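Local atomic coordinates of tight junction protein ZO-3 (Homo sapiens, PDB entry 3KFV), a protein that links tight-junction membrane proteins such as claudins and occludin to the actin cytoskeleton, and is represented here by its SH3 and guanylate kinase-like domains. Residues Y6-F11 / G129-Y134; E135-R140 / P294-E299; P147-G152 / A201-T206; Q169-E174 / A195-H200; I221-I226 / F266-P271. All coordinates share one frame; numbering follows the deposited sequence.

In the fold
The five contacts fall into two groups, one in each sheet of the fragment. Contacts 1 and 2, with centres about 12 Å apart, join strands 5-9, 134-141 and 294-298 of the antiparallel SH3 sheet and meet where Glu135 holds Arg8 and His10. Contacts 3, 4 and 5 build the parallel sheet of the guanylate kinase-like domain. Contact 3 is central there: its centre lies about 12 Å from that of contact 4 and about 10 Å from that of contact 5. Contacts 1 and 5 are about 28 Å apart between centres. Along the chain, contact 2 encloses contacts 3 to 5, so the kinase-like sheet is inserted between two strands of the SH3 sheet.

Contact 1 (Y6-F11 / G129-Y134); sequences YIRTHF and GRYPPY
In the split SH3 sheet of MAGUK proteins, the end of strand 5-9 meets the start of strand 134-141: Thr9 and Tyr134 form an antiparallel non-hydrogen-bonded pair, and His10 N gives a 2.9 Å hydrogen bond to Pro133 O. The His10 ring turns onto Tyr131, its CG anti to the carbonyl carbon (chi1 -66°). Tyr131 CB sits over the centre of the imidazole in a CH-pi contact, 3.4 Å from the ring centroid. The rings are nearly parallel, 15° apart, but offset so that little of one lies above the other. His10 CE1 lies over one face of the Tyr131 ring, and Arg8 NH2 comes to that face near its rim, 3.8 Å from Tyr131 CZ; this cation-pi contact is long and at most weak. Both imidazole nitrogens are engaged, ND1 with the Tyr215 hydroxyl and NE2 with Glu135, which also forms a salt bridge with Arg8. An alanine in place of His10 would probably leave the Tyr215 hydroxyl without this partner and open a gap beside Tyr131. Earlier in strand 5-9, Ile7 CG1 packs on Tyr134 CB at 3.8 Å, while the Tyr134 hydroxyl bonds to Pro67 O. Phe11 CE2 lies 3.6 Å from Pro133 CB.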
# COMPACT_ATOMS: atom_id res chain seq x y z
N TYR A 6 -19.33 -5.76 3.18
CA TYR A 6 -18.27 -4.93 2.62
C TYR A 6 -18.04 -5.33 1.17
O TYR A 6 -18.11 -6.51 0.82
CB TYR A 6 -16.98 -5.06 3.42
CG TYR A 6 -17.09 -4.58 4.85
CD1 TYR A 6 -17.05 -3.23 5.17
CD2 TYR A 6 -17.25 -5.49 5.89
CE1 TYR A 6 -17.15 -2.79 6.48
CE2 TYR A 6 -17.36 -5.07 7.21
CZ TYR A 6 -17.31 -3.72 7.50
OH TYR A 6 -17.42 -3.31 8.81
N ILE A 7 -17.77 -4.35 0.33
CA ILE A 7 -17.61 -4.61 -1.09
C ILE A 7 -16.33 -3.96 -1.61
O ILE A 7 -15.95 -2.86 -1.19
CB ILE A 7 -18.84 -4.10 -1.87
CG1 ILE A 7 -19.25 -5.10 -2.94
CG2 ILE A 7 -18.58 -2.73 -2.47
CD1 ILE A 7 -19.87 -6.36 -2.39
N ARG A 8 -15.65 -4.66 -2.52
CA ARG A 8 -14.51 -4.08 -3.20
C ARG A 8 -14.86 -3.86 -4.68
O ARG A 8 -15.43 -4.74 -5.33
CB ARG A 8 -13.28 -4.96 -3.04
CG ARG A 8 -11.98 -4.18 -3.06
CD ARG A 8 -10.81 -5.02 -2.57
NE ARG A 8 -10.40 -6.07 -3.50
CZ ARG A 8 -9.22 -6.11 -4.11
NH1 ARG A 8 -8.33 -5.16 -3.88
NH2 ARG A 8 -8.93 -7.10 -4.93
N THR A 9 -14.54 -2.69 -5.21
CA THR A 9 -14.95 -2.31 -6.56
C THR A 9 -13.85 -2.59 -7.59
O THR A 9 -12.68 -2.27 -7.36
CB THR A 9 -15.35 -0.82 -6.61
OG1 THR A 9 -14.23 -0.01 -6.27
CG2 THR A 9 -16.48 -0.53 -5.63
N HIS A 10 -14.21 -3.20 -8.71
CA HIS A 10 -13.24 -3.56 -9.74
C HIS A 10 -13.51 -2.91 -11.09
O HIS A 10 -13.18 -3.45 -12.15
CB HIS A 10 -13.15 -5.09 -9.87
CG HIS A 10 -12.60 -5.75 -8.65
ND1 HIS A 10 -11.24 -5.85 -8.41
CD2 HIS A 10 -13.21 -6.31 -7.58
CE1 HIS A 10 -11.05 -6.47 -7.26
NE2 HIS A 10 -12.23 -6.76 -6.74
N PHE A 11 -14.12 -1.73 -11.04
CA PHE A 11 -14.24 -0.89 -12.22
C PHE A 11 -14.30 0.57 -11.77
O PHE A 11 -14.49 0.85 -10.59
CB PHE A 11 -15.48 -1.28 -13.04
CG PHE A 11 -16.78 -1.17 -12.29
CD1 PHE A 11 -17.60 -0.06 -12.46
CD2 PHE A 11 -17.18 -2.17 -11.42
CE1 PHE A 11 -18.79 0.06 -11.77
CE2 PHE A 11 -18.37 -2.06 -10.73
CZ PHE A 11 -19.18 -0.95 -10.91
N GLY A 129 -6.67 -11.50 -12.64
CA GLY A 129 -7.17 -11.94 -11.34
C GLY A 129 -8.57 -12.51 -11.39
O GLY A 129 -9.01 -13.19 -10.46
N ARG A 130 -9.28 -12.24 -12.48
CA ARG A 130 -10.67 -12.69 -12.65
C ARG A 130 -11.61 -12.12 -11.59
O ARG A 130 -12.60 -12.77 -11.22
CB ARG A 130 -10.75 -14.22 -12.64
CG ARG A 130 -10.12 -14.90 -13.85
CD ARG A 130 -10.06 -16.41 -13.65
N TYR A 131 -11.31 -10.92 -11.11
CA TYR A 131 -12.19 -10.26 -10.15
C TYR A 131 -13.51 -9.83 -10.80
O TYR A 131 -13.52 -9.39 -11.95
CB TYR A 131 -11.52 -9.02 -9.56
CG TYR A 131 -10.23 -9.27 -8.85
CD1 TYR A 131 -10.17 -10.11 -7.75
CD2 TYR A 131 -9.06 -8.64 -9.26
CE1 TYR A 131 -8.98 -10.33 -7.09
CE2 TYR A 131 -7.86 -8.85 -8.60
CZ TYR A 131 -7.83 -9.70 -7.52
OH TYR A 131 -6.64 -9.91 -6.86
N PRO A 132 -14.62 -9.94 -10.06
CA PRO A 132 -15.92 -9.47 -10.53
C PRO A 132 -16.05 -7.97 -10.25
O PRO A 132 -15.31 -7.45 -9.42
CB PRO A 132 -16.92 -10.24 -9.66
CG PRO A 132 -16.09 -11.01 -8.63
CD PRO A 132 -14.70 -10.46 -8.68
N PRO A 133 -16.98 -7.29 -10.93
CA PRO A 133 -17.23 -5.87 -10.69
C PRO A 133 -17.33 -5.57 -9.20
O PRO A 133 -16.72 -4.61 -8.71
CB PRO A 133 -18.58 -5.63 -11.37
CG PRO A 133 -18.59 -6.62 -12.49
CD PRO A 133 -17.84 -7.83 -12.00
N TYR A 134 -18.10 -6.38 -8.48
CA TYR A 134 -18.19 -6.26 -7.03
C TYR A 134 -17.67 -7.53 -6.39
O TYR A 134 -18.06 -8.64 -6.76
CB TYR A 134 -19.64 -6.05 -6.57
CG TYR A 134 -20.14 -4.63 -6.68
CD1 TYR A 134 -19.29 -3.57 -6.98
CD2 TYR A 134 -21.48 -4.34 -6.44
CE1 TYR A 134 -19.76 -2.27 -7.07
CE2 TYR A 134 -21.96 -3.04 -6.53
CZ TYR A 134 -21.10 -2.02 -6.84
OH TYR A 134 -21.58 -0.73 -6.92

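Contact 2 (E135-R140 / P294-E299); sequences ERVVLR and PIWTAE
With CG anti to the carbonyl carbon in both Leu139 (chi1 -75°) and Trp296 (chi1 -66°), the two side chains meet on one face of the SH3 sheet. Here strand 134-141 pairs antiparallel with strand 294-298, the edge strand that completes the split SH3 fold of a MAGUK protein after the guanylate kinase-like domain. Leu139 CD2 sits over the indole, 3.6 Å from the centroid of the six-membered ring. Val137 CG2 comes across at about a right angle and touches Trp296 CE3 at 3.6 Å. Backbone bonds zip the strands together, among them Val138 N to Thr297 O at 2.8 Å and Arg140 N to Ile295 O at 3.0 Å. Beside the last modelled residue, Arg136, bent at chi3, brings NE to within 2.8 Å of Glu299 OE2 in a salt bridge that meets the oxygen from above the carboxylate plane. On the face opposite Trp296, Arg140 CG lies against Thr297 CG2 at 3.8 Å, and the guanidinium folds back to bond NH1 to Leu139 O at 3.2 Å.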
# COMPACT_ATOMS: atom_id res chain seq x y z
N GLU A 135 -16.79 -7.36 -5.40
CA GLU A 135 -16.22 -8.48 -4.68
C GLU A 135 -16.52 -8.31 -3.20
O GLU A 135 -16.02 -7.38 -2.57
CB GLU A 135 -14.71 -8.53 -4.89
CG GLU A 135 -14.03 -9.75 -4.33
CD GLU A 135 -12.53 -9.56 -4.15
OE1 GLU A 135 -11.83 -10.55 -3.83
OE2 GLU A 135 -12.05 -8.41 -4.32
N ARG A 136 -17.35 -9.19 -2.65
CA ARG A 136 -17.60 -9.14 -1.21
C ARG A 136 -16.32 -9.49 -0.46
O ARG A 136 -15.68 -10.51 -0.75
CB ARG A 136 -18.74 -10.09 -0.83
CG ARG A 136 -20.12 -9.62 -1.30
CD ARG A 136 -21.24 -10.44 -0.67
NE ARG A 136 -21.17 -10.45 0.79
CZ ARG A 136 -22.18 -10.78 1.59
NH1 ARG A 136 -23.35 -11.13 1.08
NH2 ARG A 136 -22.01 -10.76 2.91
N VAL A 137 -15.94 -8.64 0.49
CA VAL A 137 -14.72 -8.85 1.27
C VAL A 137 -15.00 -8.83 2.77
O VAL A 137 -15.97 -8.23 3.23
CB VAL A 137 -13.63 -7.78 0.95
CG1 VAL A 137 -13.07 -7.95 -0.45
CG2 VAL A 137 -14.18 -6.38 1.14
N VAL A 138 -14.13 -9.48 3.54
CA VAL A 138 -14.19 -9.43 4.99
C VAL A 138 -12.81 -9.11 5.55
O VAL A 138 -11.82 -9.20 4.82
CB VAL A 138 -14.69 -10.78 5.60
CG1 VAL A 138 -16.19 -10.96 5.38
CG2 VAL A 138 -13.90 -11.96 5.04
N LEU A 139 -12.74 -8.72 6.82
CA LEU A 139 -11.47 -8.43 7.48
C LEU A 139 -10.90 -9.63 8.23
O LEU A 139 -11.59 -10.25 9.04
CB LEU A 139 -11.62 -7.26 8.45
CG LEU A 139 -11.71 -5.85 7.86
CD1 LEU A 139 -12.02 -4.84 8.96
CD2 LEU A 139 -10.44 -5.47 7.11
N ARG A 140 -9.64 -9.95 7.96
CA ARG A 140 -8.94 -11.00 8.70
C ARG A 140 -7.48 -10.60 8.90
O ARG A 140 -6.94 -9.79 8.15
CB ARG A 140 -8.99 -12.33 7.95
CG ARG A 140 -10.38 -12.92 7.76
CD ARG A 140 -10.95 -13.48 9.04
NE ARG A 140 -12.11 -14.34 8.78
CZ ARG A 140 -13.38 -13.93 8.79
NH1 ARG A 140 -13.67 -12.66 9.06
NH2 ARG A 140 -14.36 -14.79 8.54
N PRO A 294 -5.84 -6.56 10.97
CA PRO A 294 -6.67 -7.26 9.98
C PRO A 294 -6.71 -6.54 8.63
O PRO A 294 -6.92 -5.33 8.57
CB PRO A 294 -8.06 -7.23 10.63
CG PRO A 294 -8.02 -6.00 11.48
CD PRO A 294 -6.66 -6.06 12.09
N ILE A 295 -6.51 -7.29 7.56
CA ILE A 295 -6.58 -6.74 6.22
C ILE A 295 -7.79 -7.28 5.46
O ILE A 295 -8.40 -8.27 5.87
CB ILE A 295 -5.30 -7.07 5.43
CG1 ILE A 295 -5.11 -8.59 5.32
CG2 ILE A 295 -4.09 -6.46 6.11
CD1 ILE A 295 -3.86 -9.00 4.58
N TRP A 296 -8.14 -6.62 4.35
CA TRP A 296 -9.25 -7.06 3.52
C TRP A 296 -8.89 -8.38 2.86
O TRP A 296 -7.72 -8.62 2.55
CB TRP A 296 -9.58 -6.02 2.45
CG TRP A 296 -10.08 -4.75 3.01
CD1 TRP A 296 -9.49 -3.53 2.95
CD2 TRP A 296 -11.30 -4.57 3.73
NE1 TRP A 296 -10.26 -2.59 3.59
CE2 TRP A 296 -11.38 -3.21 4.09
CE3 TRP A 296 -12.34 -5.42 4.11
CZ2 TRP A 296 -12.45 -2.69 4.80
CZ3 TRP A 296 -13.39 -4.91 4.82
CH2 TRP A 296 -13.44 -3.55 5.16
N THR A 297 -9.90 -9.21 2.64
CA THR A 297 -9.71 -10.52 2.02
C THR A 297 -11.05 -11.05 1.50
O THR A 297 -12.10 -10.76 2.08
CB THR A 297 -9.05 -11.51 3.02
OG1 THR A 297 -9.11 -12.85 2.51
CG2 THR A 297 -9.75 -11.46 4.36
N ALA A 298 -11.02 -11.81 0.42
CA ALA A 298 -12.25 -12.29 -0.21
C ALA A 298 -13.13 -13.10 0.73
O ALA A 298 -12.68 -14.05 1.37
CB ALA A 298 -11.92 -13.10 -1.46
N GLU A 299 -14.41 -12.72 0.81
CA GLU A 299 -15.38 -13.42 1.63
C GLU A 299 -15.98 -14.60 0.87
O GLU A 299 -15.58 -15.75 1.06
CB GLU A 299 -16.50 -12.47 2.06
CG GLU A 299 -17.67 -13.15 2.78
CD GLU A 299 -18.80 -12.17 3.12
OE1 GLU A 299 -19.49 -12.38 4.14
OE2 GLU A 299 -18.99 -11.19 2.36

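Contact 3 (P147-G152 / A201-T206); sequences PVVILG and ALLDVT
Val148 N bonds to Ala201 O at 2.8 Å, Leu203 N returns to Val148 O at 2.8 Å, and Ile150 N reaches Leu203 O at 3.1 Å, so the backbone carries the polar contact. This is the stagger of a parallel ladder, in the middle of the five-stranded sheet of the guanylate kinase-like domain, whose strand order 2-3-1-4-5 is that of nucleoside monophosphate kinases such as guanylate kinase. Apolar contacts fill both faces. On one, Val149 CG2, anti to the carbonyl carbon, touches Leu203 CD1 at 3.8 Å, and Pro147 CB lies 3.9 Å from Leu203 CD1. The Val205 side chain crosses that of Val149 at about a right angle, CG2 against CG1; Val191 of helix 188-196 packs over Pro147 and Leu203. On the other, Leu202 CD2 reaches Val148 CB at 4.1 Å beneath Met159 and Leu162 of helix 155-165. Branched aliphatic groups on both faces thus bury the backbone bonds between two helical layers.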
# COMPACT_ATOMS: atom_id res chain seq x y z
N PRO A 147 4.40 -8.09 2.92
CA PRO A 147 5.58 -7.38 2.39
C PRO A 147 5.71 -6.02 3.07
O PRO A 147 4.71 -5.45 3.49
CB PRO A 147 5.25 -7.22 0.90
CG PRO A 147 4.27 -8.31 0.61
CD PRO A 147 3.45 -8.47 1.86
N VAL A 148 6.93 -5.52 3.18
CA VAL A 148 7.14 -4.24 3.83
C VAL A 148 7.82 -3.28 2.87
O VAL A 148 8.91 -3.56 2.38
CB VAL A 148 7.99 -4.37 5.13
CG1 VAL A 148 8.22 -3.01 5.77
CG2 VAL A 148 7.32 -5.32 6.12
N VAL A 149 7.18 -2.16 2.60
CA VAL A 149 7.74 -1.16 1.70
C VAL A 149 8.34 0.00 2.49
O VAL A 149 7.64 0.68 3.25
CB VAL A 149 6.67 -0.63 0.72
CG1 VAL A 149 7.22 0.54 -0.07
CG2 VAL A 149 6.21 -1.73 -0.22
N ILE A 150 9.64 0.23 2.33
CA ILE A 150 10.28 1.34 3.02
C ILE A 150 10.50 2.48 2.04
O ILE A 150 11.24 2.34 1.07
CB ILE A 150 11.64 0.94 3.63
CG1 ILE A 150 11.52 -0.38 4.42
CG2 ILE A 150 12.20 2.07 4.50
CD1 ILE A 150 10.97 -0.23 5.80
N LEU A 151 9.83 3.60 2.30
CA LEU A 151 9.95 4.79 1.46
C LEU A 151 10.64 5.88 2.25
O LEU A 151 10.55 5.92 3.48
CB LEU A 151 8.57 5.28 1.03
CG LEU A 151 7.70 4.28 0.29
CD1 LEU A 151 6.35 4.89 -0.02
CD2 LEU A 151 8.39 3.82 -0.99
N GLY A 152 11.34 6.78 1.56
CA GLY A 152 12.13 7.78 2.23
C GLY A 152 13.61 7.60 1.96
O GLY A 152 14.01 6.67 1.25
N ALA A 201 9.04 -9.72 2.98
CA ALA A 201 9.79 -9.26 1.82
C ALA A 201 9.94 -7.75 1.91
O ALA A 201 8.95 -7.02 1.99
CB ALA A 201 9.07 -9.65 0.54
N LEU A 202 11.18 -7.28 1.93
CA LEU A 202 11.46 -5.85 2.02
C LEU A 202 11.53 -5.26 0.62
O LEU A 202 12.27 -5.77 -0.23
CB LEU A 202 12.77 -5.61 2.77
CG LEU A 202 12.79 -5.98 4.26
CD1 LEU A 202 14.20 -6.15 4.76
CD2 LEU A 202 12.05 -4.93 5.07
N LEU A 203 10.77 -4.19 0.39
CA LEU A 203 10.65 -3.59 -0.94
C LEU A 203 11.04 -2.12 -0.98
O LEU A 203 10.65 -1.32 -0.12
CB LEU A 203 9.22 -3.72 -1.44
CG LEU A 203 8.67 -5.11 -1.70
CD1 LEU A 203 7.16 -5.07 -1.69
CD2 LEU A 203 9.19 -5.60 -3.04
N ASP A 204 11.82 -1.76 -2.00
CA ASP A 204 12.12 -0.37 -2.30
C ASP A 204 11.52 -0.09 -3.65
O ASP A 204 12.13 -0.40 -4.68
CB ASP A 204 13.63 -0.14 -2.37
CG ASP A 204 13.98 1.33 -2.46
OD1 ASP A 204 13.08 2.16 -2.18
OD2 ASP A 204 15.14 1.65 -2.81
N VAL A 205 10.31 0.48 -3.66
CA VAL A 205 9.54 0.58 -4.89
C VAL A 205 8.78 1.89 -5.03
O VAL A 205 8.78 2.72 -4.13
CB VAL A 205 8.55 -0.60 -5.02
CG1 VAL A 205 9.29 -1.88 -5.39
CG2 VAL A 205 7.74 -0.77 -3.74
N THR A 206 8.14 2.05 -6.18
CA THR A 206 7.40 3.26 -6.50
C THR A 206 5.99 3.18 -5.94
O THR A 206 5.51 2.11 -5.57
CB THR A 206 7.30 3.43 -8.02
OG1 THR A 206 6.62 2.29 -8.57
CG2 THR A 206 8.68 3.55 -8.64

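Contact 4 (Q169-E174 / A195-H200); sequences QFEIAE and AEKDKH
Gln169 O accepts a 2.8 Å hydrogen bond from His200 N. Further along the ladder, the carbonyl of the same histidine, His200 O, receives Glu171 N at 3.2 Å along a nearly straight N-H...O line of 164°, and Phe170 CA adds a CA-H...O contact to that oxygen. The side chains of Phe170 and His200 lie side by side and point the same way, with Phe170 CE1 3.6 Å from His200 CD2. Their rings are oblique, the planes 34° apart. His200 ND1 looks elsewhere and bonds to Arg146 O. These bonds attach strand 170-172, the outermost strand on this side of the parallel guanylate kinase-like sheet, to the beginning of strand 200-203, just after helix 188-196 has ended and the chain has turned through Lys197 and Asp198. From this turn, Lys197 stretches out beyond CG, and its NZ forms a salt bridge with Glu171 OE2 at 3.3 Å, the oxygen receiving it on its syn lone pair. An alanine at Glu171 would probably leave the Lys197 ammonium without its carboxylate mate and free its chain to turn. Lys199 NZ lies farther off, 4.1 Å from Glu171 OE2 and beyond a salt bridge. A weak hydrogen bond ties that ammonium to Pro167 O instead. The aliphatic part of Lys199 runs along the backbone of Gln169 and Phe170, with Lys199 CB 3.7 Å from Gln169 O.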
# COMPACT_ATOMS: atom_id res chain seq x y z
N GLN A 169 13.64 -13.47 9.38
CA GLN A 169 12.34 -12.81 9.30
C GLN A 169 12.25 -11.80 8.18
O GLN A 169 11.19 -11.25 7.93
CB GLN A 169 12.04 -12.10 10.61
CG GLN A 169 12.43 -12.90 11.83
CD GLN A 169 11.49 -12.64 12.97
OE1 GLN A 169 10.29 -12.42 12.77
NE2 GLN A 169 12.03 -12.65 14.19
N PHE A 170 13.38 -11.56 7.53
CA PHE A 170 13.47 -10.54 6.49
C PHE A 170 14.38 -10.98 5.36
O PHE A 170 15.42 -11.58 5.59
CB PHE A 170 14.00 -9.22 7.06
CG PHE A 170 13.08 -8.57 8.06
CD1 PHE A 170 12.01 -7.81 7.63
CD2 PHE A 170 13.30 -8.70 9.42
CE1 PHE A 170 11.16 -7.20 8.54
CE2 PHE A 170 12.47 -8.10 10.33
CZ PHE A 170 11.40 -7.34 9.90
N GLU A 171 13.97 -10.68 4.14
CA GLU A 171 14.83 -10.82 2.98
C GLU A 171 14.52 -9.68 2.04
O GLU A 171 13.36 -9.34 1.85
CB GLU A 171 14.60 -12.16 2.27
CG GLU A 171 15.53 -12.36 1.08
CD GLU A 171 15.39 -13.72 0.42
OE1 GLU A 171 15.62 -13.80 -0.81
OE2 GLU A 171 15.05 -14.70 1.13
N ILE A 172 15.55 -9.08 1.46
CA ILE A 172 15.34 -8.04 0.47
C ILE A 172 14.86 -8.65 -0.84
O ILE A 172 15.48 -9.58 -1.36
CB ILE A 172 16.63 -7.23 0.21
CG1 ILE A 172 16.95 -6.37 1.43
CG2 ILE A 172 16.47 -6.36 -1.02
CD1 ILE A 172 18.24 -5.62 1.30
N ALA A 173 13.75 -8.14 -1.36
CA ALA A 173 13.24 -8.57 -2.65
C ALA A 173 14.16 -8.05 -3.75
O ALA A 173 14.39 -6.85 -3.85
CB ALA A 173 11.83 -8.06 -2.86
N GLU A 174 14.69 -8.96 -4.58
CA GLU A 174 15.65 -8.58 -5.62
C GLU A 174 14.99 -7.97 -6.87
O GLU A 174 14.19 -8.63 -7.53
CB GLU A 174 16.51 -9.78 -6.00
N ALA A 195 7.63 -14.62 0.90
CA ALA A 195 6.57 -14.81 1.89
C ALA A 195 6.34 -16.30 2.19
O ALA A 195 5.84 -16.66 3.26
CB ALA A 195 5.28 -14.15 1.43
N GLU A 196 6.72 -17.16 1.25
CA GLU A 196 6.58 -18.61 1.42
C GLU A 196 7.60 -19.14 2.43
O GLU A 196 7.33 -20.12 3.12
CB GLU A 196 6.72 -19.34 0.08
CG GLU A 196 5.48 -19.29 -0.81
N LYS A 197 8.77 -18.50 2.49
CA LYS A 197 9.78 -18.81 3.49
C LYS A 197 9.39 -18.24 4.85
O LYS A 197 10.20 -18.22 5.77
CB LYS A 197 11.14 -18.23 3.11
CG LYS A 197 11.75 -18.76 1.83
CD LYS A 197 13.05 -18.02 1.52
CE LYS A 197 13.69 -18.50 0.23
NZ LYS A 197 14.94 -17.75 -0.08
N ASP A 198 8.16 -17.75 4.96
CA ASP A 198 7.68 -17.14 6.19
C ASP A 198 8.51 -15.93 6.62
O ASP A 198 8.80 -15.76 7.80
CB ASP A 198 7.65 -18.17 7.32
CG ASP A 198 6.57 -17.87 8.34
OD1 ASP A 198 5.43 -17.59 7.91
OD2 ASP A 198 6.87 -17.91 9.56
N LYS A 199 8.89 -15.09 5.66
CA LYS A 199 9.62 -13.88 5.96
C LYS A 199 8.94 -12.65 5.35
O LYS A 199 8.21 -12.77 4.38
CB LYS A 199 11.05 -13.96 5.43
CG LYS A 199 11.87 -15.10 5.98
CD LYS A 199 13.28 -15.03 5.41
CE LYS A 199 14.06 -16.32 5.66
NZ LYS A 199 15.32 -16.30 4.86
N HIS A 200 9.19 -11.48 5.93
CA HIS A 200 8.76 -10.23 5.33
C HIS A 200 9.65 -9.92 4.15
O HIS A 200 10.87 -9.85 4.29
CB HIS A 200 8.88 -9.07 6.32
CG HIS A 200 8.00 -9.19 7.53
ND1 HIS A 200 6.62 -9.13 7.46
CD2 HIS A 200 8.30 -9.35 8.84
CE1 HIS A 200 6.12 -9.25 8.67
NE2 HIS A 200 7.12 -9.39 9.53

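Contact 5 (I221-I226 / F266-P271); sequences IVVFFI and FTATIP
Phe224 and Phe266 turn their ring faces to each other, the planes only 10° apart but laterally displaced. Over the centre of the Phe266 ring stands Phe224 CB, 3.5 Å from the centroid, in a CH-pi contact, while Phe266 CE2 lies over one face of the Phe224 ring. Phe224 CG is anti to the backbone N (chi1 176°), which carries its ring out past Phe266 toward Leu258 and Arg259 of helix 248-262. Val222 CG1 comes obliquely to Phe266 CD1 at 4.2 Å. On the other face of the sheet, Phe225 CD1 runs beside Ile270 CB at 3.8 Å, and the Phe225 ring meets Trp279 of helix 278-290 edge-to-face. Strands 221-227 and 268-272 are parallel neighbours, joined by a beta-alpha-beta crossover through helices 230-240 and 248-262, and the second is an edge strand of the guanylate kinase-like sheet. Phe224 N bonds to Ala268 O at 2.8 Å, and Ile270 N to Phe224 O at 2.9 Å. At the entry, Val222 O takes two donors: Thr267 N at 2.9 Å, on a lone pair in the carbonyl plane, and Ala268 N at 3.0 Å. Thr267 OG1 accepts Val222 N at 3.1 Å and hydrogen-bonds to Gln290 OE1. A threonine hydroxyl thus stands in for a backbone carbonyl where the ladder begins, while Phe224 packs on helix 248-262 and Phe225 on helix 278-290, so an aromatic side chain joins the sheet to a helix on each face.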
# COMPACT_ATOMS: atom_id res chain seq x y z
N ILE A 221 3.07 -3.32 4.28
CA ILE A 221 3.17 -2.29 5.30
C ILE A 221 4.05 -1.21 4.69
O ILE A 221 5.19 -1.47 4.30
CB ILE A 221 3.79 -2.84 6.60
CG1 ILE A 221 2.89 -3.93 7.19
CG2 ILE A 221 4.00 -1.71 7.60
CD1 ILE A 221 3.53 -4.70 8.32
N VAL A 222 3.52 0.00 4.56
CA VAL A 222 4.27 1.08 3.91
C VAL A 222 4.73 2.14 4.90
O VAL A 222 3.91 2.81 5.53
CB VAL A 222 3.46 1.76 2.80
CG1 VAL A 222 4.30 2.83 2.15
CG2 VAL A 222 3.02 0.74 1.78
N VAL A 223 6.04 2.29 5.04
CA VAL A 223 6.61 3.20 6.02
C VAL A 223 7.44 4.29 5.37
O VAL A 223 8.39 4.00 4.64
CB VAL A 223 7.48 2.44 7.04
CG1 VAL A 223 8.23 3.42 7.94
CG2 VAL A 223 6.61 1.49 7.87
N PHE A 224 7.09 5.54 5.64
CA PHE A 224 7.78 6.68 5.05
C PHE A 224 8.57 7.44 6.12
O PHE A 224 8.04 7.76 7.18
CB PHE A 224 6.79 7.61 4.34
CG PHE A 224 7.41 8.86 3.80
CD1 PHE A 224 8.02 8.87 2.55
CD2 PHE A 224 7.39 10.04 4.52
CE1 PHE A 224 8.60 10.01 2.05
CE2 PHE A 224 7.97 11.19 4.02
CZ PHE A 224 8.58 11.17 2.78
N PHE A 225 9.83 7.73 5.82
CA PHE A 225 10.71 8.42 6.76
C PHE A 225 10.89 9.88 6.39
O PHE A 225 11.31 10.20 5.28
CB PHE A 225 12.07 7.73 6.79
CG PHE A 225 12.05 6.37 7.42
CD1 PHE A 225 12.07 6.24 8.80
CD2 PHE A 225 12.00 5.24 6.64
CE1 PHE A 225 12.04 4.99 9.39
CE2 PHE A 225 11.98 3.98 7.22
CZ PHE A 225 12.00 3.86 8.61
N ILE A 226 10.57 10.77 7.33
CA ILE A 226 10.61 12.20 7.08
C ILE A 226 11.91 12.81 7.56
O ILE A 226 12.22 12.77 8.76
CB ILE A 226 9.44 12.94 7.77
CG1 ILE A 226 8.16 12.11 7.69
CG2 ILE A 226 9.22 14.30 7.14
CD1 ILE A 226 7.02 12.69 8.48
N PHE A 266 0.68 5.73 2.53
CA PHE A 266 1.48 5.43 3.72
C PHE A 266 0.63 4.76 4.78
O PHE A 266 -0.49 5.19 5.06
CB PHE A 266 2.08 6.70 4.32
CG PHE A 266 2.98 7.47 3.39
CD1 PHE A 266 3.40 6.91 2.19
CD2 PHE A 266 3.43 8.73 3.73
CE1 PHE A 266 4.24 7.61 1.33
CE2 PHE A 266 4.26 9.44 2.88
CZ PHE A 266 4.67 8.87 1.68
N THR A 267 1.17 3.71 5.40
CA THR A 267 0.53 3.13 6.58
C THR A 267 1.24 3.59 7.84
O THR A 267 0.73 3.38 8.94
CB THR A 267 0.44 1.58 6.53
OG1 THR A 267 1.71 1.01 6.85
CG2 THR A 267 -0.03 1.10 5.16
N ALA A 268 2.40 4.21 7.68
CA ALA A 268 3.11 4.85 8.79
C ALA A 268 4.14 5.85 8.31
O ALA A 268 4.76 5.68 7.26
CB ALA A 268 3.76 3.82 9.69
N THR A 269 4.33 6.92 9.08
CA THR A 269 5.43 7.84 8.85
C THR A 269 6.27 7.88 10.12
O THR A 269 5.74 7.70 11.22
CB THR A 269 4.95 9.27 8.49
OG1 THR A 269 4.63 9.99 9.68
CG2 THR A 269 3.74 9.23 7.56
N ILE A 270 7.56 8.11 9.98
CA ILE A 270 8.47 8.17 11.12
C ILE A 270 9.47 9.28 10.91
O ILE A 270 10.15 9.32 9.89
CB ILE A 270 9.23 6.83 11.31
CG1 ILE A 270 8.26 5.70 11.68
CG2 ILE A 270 10.32 6.98 12.36
CD1 ILE A 270 8.93 4.35 11.84
N PRO A 271 9.55 10.20 11.88
CA PRO A 271 10.45 11.36 11.79
C PRO A 271 11.91 10.95 11.99
O PRO A 271 12.24 10.34 13.01
CB PRO A 271 10.01 12.24 12.97
CG PRO A 271 8.73 11.66 13.46
CD PRO A 271 8.77 10.21 13.12